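Local coordinates for cyanuric acid amidohydrolase (Azorhizobium caulinodans, PDB 4NQ3), which hydrolyses the s-triazine ring of cyanuric acid to carboxybiuret, a step in the breakdown of atrazine and melamine, at residues 54-57 / 58-62; 123-126 / 127-130. All blocks are in the same frame, centred on the assembly; numbering follows the deposited sequence.

How the contacts relate
Both contacts are local and come in series along the chain, contact 1 within one helix, contact 2 where a loop enters one. Contact 1 (54-62) lies in helix 51-67, in the region assigned to RU A, where that helix links the parallel strands 34-41 and 75-80 of a four-stranded mixed sheet. Contact 2 (123-130) is the loop entry and first turns of helix 125-141 in that of RU B, whose own sheet has the same strand order, fitting a monomer of three like units. Their centres are about 28 Å apart and their nearest atoms about 16 Å. Contact 1 faces a second subunit of the homotetramer, whereas no other chain of the assembly reaches contact 2.

Contact 1. Residues 54-57 / 58-62; sequences FAVQ and SLQML
Ser58 sits one turn after Phe54 on helix 51-67 and grips its carbonyl twice: OG donates to Phe54 O at 2.9 Å, and Ser58 N reaches the same oxygen at 3.1 Å from the opposite face of the carbonyl plane. The serine's first torsion, chi1 -64°, turns OG back beside its own N and thus over the preceding turn. Buried Ala55 and Leu59 form the tightly packed flank of the helix of this beta-alpha-beta unit, lying against Met78 of strand 75-80 and against Thr41 and Ile37 of strand 34-41; here Leu59 N binds Ala55 O at 2.8 Å. Val56 and Gln60 are partly exposed, although Val56 still touches strand 75-80. Between their side chains the contact is looser: the flat amide end of Gln60 lies across the valine, with NE2 3.5 Å from Val56 CG1 and no polar bond. Phe54 meets Phe54 of the second subunit, their ring planes about 25° apart, and Met61 packs on its counterpart there. The Ser58 hydroxyl donates to Phe54 O in its own helix, which is consistent with a buried serine next to the subunit interface.

Contact 2. Residues 123-126 / 127-130; sequences GRMG and QVRM
Gly123 and Gln127 join the loop to the first turn of helix 125-141, whose N-cap position is held by Arg124. Gly123 N points almost straight at the side-chain oxygen of Gln127, 2.8 Å from OE1 with an N-H...O angle of 171°, so a glutamine from inside the helix ties down the chain that leads into it. The amide gets there because CG is trans to the backbone N (chi1 -178°) and the side chain stays extended beyond it. Gln127 NE2 is held in turn by Ser187 OG and His234 NE2, which fixes the rotation of the buried amide. Replaced by an alanine, this position would probably leave Gly123 N, Ser187 and His234 without their shared partner and the entry to the helix less firmly held. Next, Arg124 sends its guanidinium to the carbonyls of Glu120 and Thr174, through NH1. Arg124 O accepts the first helical bond, from Val128 N at 3.3 Å, and a weak second one from Gln127 N. Met125, a selenomethionine, donates its backbone N to Asp209 OD1, and Met125 O takes Arg129 N at 2.8 Å. A bend at chi2 (-64°) brings its SE to 4.3 Å from Val128 CG2, an apolar touch. Gly126 closes the segment, Gly126 O accepting from Met130 N at 3.0 Å. Back over the turn, the exposed Arg129 has its charge answered by Glu204 through NH1 and by a sulfate ion, probably from the crystallisation liquor, through NH2. With a further bend at chi3, the methyl CE of Met125 rests over one face of that guanidinium, offset toward its rim and 3.7 Å from Arg129 NH2.

Contact 1. Residues 54-57 / 58-62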
loop_
_atom_site.group_PDB
_atom_site.type_symbol
_atom_site.label_atom_id
_atom_site.label_comp_id
_atom_site.label_asym_id
_atom_site.label_seq_id
_atom_site.Cartn_x
_atom_site.Cartn_y
_atom_site.Cartn_z
ATOM N N PHE A 54 -20.613 -2.841 1.114
ATOM C CA PHE A 54 -20.976 -3.351 2.433
ATOM C C PHE A 54 -21.922 -2.380 3.164
ATOM O O PHE A 54 -22.941 -2.795 3.710
ATOM C CB PHE A 54 -19.698 -3.603 3.249
ATOM C CG PHE A 54 -19.895 -4.451 4.462
ATOM C CD1 PHE A 54 -21.078 -5.142 4.670
ATOM C CD2 PHE A 54 -18.891 -4.583 5.393
ATOM C CE1 PHE A 54 -21.256 -5.941 5.797
ATOM C CE2 PHE A 54 -19.072 -5.384 6.513
ATOM C CZ PHE A 54 -20.256 -6.052 6.713
ATOM N N ALA A 55 -21.598 -1.084 3.168
ATOM C CA ALA A 55 -22.478 -0.088 3.789
ATOM C C ALA A 55 -23.827 -0.030 3.059
ATOM O O ALA A 55 -24.875 0.125 3.687
ATOM C CB ALA A 55 -21.834 1.277 3.790
ATOM N N VAL A 56 -23.800 -0.131 1.731
ATOM C CA VAL A 56 -25.016 -0.026 0.943
ATOM C C VAL A 56 -25.952 -1.156 1.309
ATOM O O VAL A 56 -27.119 -0.933 1.643
ATOM C CB VAL A 56 -24.736 -0.052 -0.562
ATOM C CG1 VAL A 56 -26.007 -0.234 -1.311
ATOM C CG2 VAL A 56 -24.059 1.265 -1.001
ATOM N N GLN A 57 -25.419 -2.371 1.298
ATOM C CA GLN A 57 -26.206 -3.549 1.637
ATOM C C GLN A 57 -26.806 -3.391 3.006
ATOM O O GLN A 57 -27.971 -3.680 3.219
ATOM C CB GLN A 57 -25.340 -4.800 1.584
ATOM C CG GLN A 57 -26.108 -6.086 1.532
ATOM C CD GLN A 57 -25.199 -7.283 1.356
ATOM O OE1 GLN A 57 -24.330 -7.569 2.209
ATOM N NE2 GLN A 57 -25.410 -8.014 0.259
ATOM N N SER A 58 -26.002 -2.910 3.939
ATOM C CA SER A 58 -26.455 -2.770 5.308
ATOM C C SER A 58 -27.551 -1.744 5.415
ATOM O O SER A 58 -28.536 -1.945 6.142
ATOM C CB SER A 58 -25.295 -2.390 6.199
ATOM O OG SER A 58 -24.366 -3.453 6.180
ATOM N N LEU A 59 -27.376 -0.646 4.686
ATOM C CA LEU A 59 -28.362 0.408 4.680
ATOM C C LEU A 59 -29.629 -0.050 3.983
ATOM O O LEU A 59 -30.726 0.218 4.471
ATOM C CB LEU A 59 -27.793 1.643 4.011
ATOM C CG LEU A 59 -26.906 2.483 4.921
ATOM C CD1 LEU A 59 -26.215 3.603 4.118
ATOM C CD2 LEU A 59 -27.714 3.028 6.095
ATOM N N GLN A 60 -29.474 -0.772 2.867
ATOM C CA GLN A 60 -30.614 -1.303 2.120
ATOM C C GLN A 60 -31.470 -2.237 2.998
ATOM O O GLN A 60 -32.705 -2.098 3.031
ATOM C CB GLN A 60 -30.144 -2.040 0.879
ATOM C CG GLN A 60 -29.879 -1.194 -0.340
ATOM C CD GLN A 60 -29.154 -1.995 -1.449
ATOM O OE1 GLN A 60 -28.728 -3.140 -1.232
ATOM N NE2 GLN A 60 -29.044 -1.406 -2.646
HETATM N N MSE A 61 -30.816 -3.160 3.716
HETATM C CA MSE A 61 -31.489 -4.034 4.676
HETATM C C MSE A 61 -32.284 -3.287 5.727
HETATM O O MSE A 61 -33.452 -3.595 5.951
HETATM C CB MSE A 61 -30.498 -4.933 5.390
HETATM C CG MSE A 61 -30.032 -6.102 4.564
HETATM SE SE MSE A 61 -28.581 -6.967 5.510
HETATM C CE MSE A 61 -29.731 -7.931 6.773
ATOM N N LEU A 62 -31.671 -2.312 6.384
ATOM C CA LEU A 62 -32.401 -1.528 7.375
ATOM C C LEU A 62 -33.593 -0.766 6.750
ATOM O O LEU A 62 -34.702 -0.766 7.300
ATOM C CB LEU A 62 -31.461 -0.551 8.077
ATOM C CG LEU A 62 -32.029 0.287 9.210
ATOM C CD1 LEU A 62 -30.896 0.783 9.989
ATOM C CD2 LEU A 62 -32.707 1.461 8.622
#

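Contact 2. Residues 123-126 / 127-130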
loop_
_atom_site.group_PDB
_atom_site.type_symbol
_atom_site.label_atom_id
_atom_site.label_comp_id
_atom_site.label_asym_id
_atom_site.label_seq_id
_atom_site.Cartn_x
_atom_site.Cartn_y
_atom_site.Cartn_z
ATOM N N GLY A 123 -17.433 7.355 -19.550
ATOM C CA GLY A 123 -16.375 8.257 -19.998
ATOM C C GLY A 123 -16.641 8.855 -21.379
ATOM O O GLY A 123 -15.772 9.491 -21.969
ATOM N N ARG A 124 -17.858 8.690 -21.889
ATOM C CA ARG A 124 -18.201 9.213 -23.212
ATOM C C ARG A 124 -19.528 9.972 -23.180
ATOM O O ARG A 124 -20.174 10.024 -22.141
ATOM C CB ARG A 124 -18.237 8.067 -24.215
ATOM C CG ARG A 124 -16.889 7.389 -24.377
ATOM C CD ARG A 124 -17.008 6.212 -25.292
ATOM N NE ARG A 124 -15.721 5.641 -25.682
ATOM C CZ ARG A 124 -15.561 4.361 -26.011
ATOM N NH1 ARG A 124 -16.597 3.540 -26.010
ATOM N NH2 ARG A 124 -14.377 3.888 -26.354
HETATM N N MSE A 125 -19.942 10.567 -24.294
HETATM C CA MSE A 125 -21.143 11.420 -24.273
HETATM C C MSE A 125 -22.404 10.704 -23.786
HETATM O O MSE A 125 -23.295 11.335 -23.207
HETATM C CB MSE A 125 -21.410 12.005 -25.652
HETATM C CG MSE A 125 -20.301 12.908 -26.133
HETATM SE SE MSE A 125 -20.134 14.464 -25.021
HETATM C CE MSE A 125 -21.951 15.191 -25.202
ATOM N N GLY A 126 -22.482 9.396 -24.024
ATOM C CA GLY A 126 -23.529 8.591 -23.416
ATOM C C GLY A 126 -23.698 8.885 -21.927
ATOM O O GLY A 126 -24.786 9.216 -21.452
ATOM N N GLN A 127 -22.613 8.768 -21.176
ATOM C CA GLN A 127 -22.682 9.035 -19.747
ATOM C C GLN A 127 -23.051 10.477 -19.459
ATOM O O GLN A 127 -23.881 10.753 -18.591
ATOM C CB GLN A 127 -21.360 8.696 -19.070
ATOM C CG GLN A 127 -21.399 8.906 -17.590
ATOM C CD GLN A 127 -20.266 8.191 -16.905
ATOM O OE1 GLN A 127 -19.230 7.914 -17.537
ATOM N NE2 GLN A 127 -20.454 7.857 -15.617
ATOM N N VAL A 128 -22.429 11.396 -20.193
ATOM C CA VAL A 128 -22.680 12.815 -19.993
ATOM C C VAL A 128 -24.152 13.144 -20.128
ATOM O O VAL A 128 -24.720 13.835 -19.272
ATOM C CB VAL A 128 -21.926 13.686 -20.986
ATOM C CG1 VAL A 128 -22.327 15.127 -20.760
ATOM C CG2 VAL A 128 -20.410 13.502 -20.843
ATOM N N ARG A 129 -24.777 12.639 -21.193
ATOM C CA ARG A 129 -26.177 12.956 -21.441
ATOM C C ARG A 129 -27.058 12.299 -20.406
ATOM O O ARG A 129 -28.062 12.873 -19.983
ATOM C CB ARG A 129 -26.598 12.533 -22.840
ATOM C CG ARG A 129 -25.924 13.324 -23.960
ATOM C CD ARG A 129 -26.504 12.875 -25.277
ATOM N NE ARG A 129 -25.532 12.902 -26.363
ATOM C CZ ARG A 129 -25.072 14.006 -26.949
ATOM N NH1 ARG A 129 -25.498 15.214 -26.566
ATOM N NH2 ARG A 129 -24.178 13.896 -27.926
HETATM N N MSE A 130 -26.673 11.099 -19.983
HETATM C CA MSE A 130 -27.492 10.347 -19.036
HETATM C C MSE A 130 -27.578 11.106 -17.715
HETATM O O MSE A 130 -28.659 11.309 -17.172
HETATM C CB MSE A 130 -26.927 8.934 -18.822
HETATM C CG MSE A 130 -27.797 8.094 -17.935
HETATM SE SE MSE A 130 -27.243 6.242 -17.793
HETATM C CE MSE A 130 -27.312 5.786 -19.678
#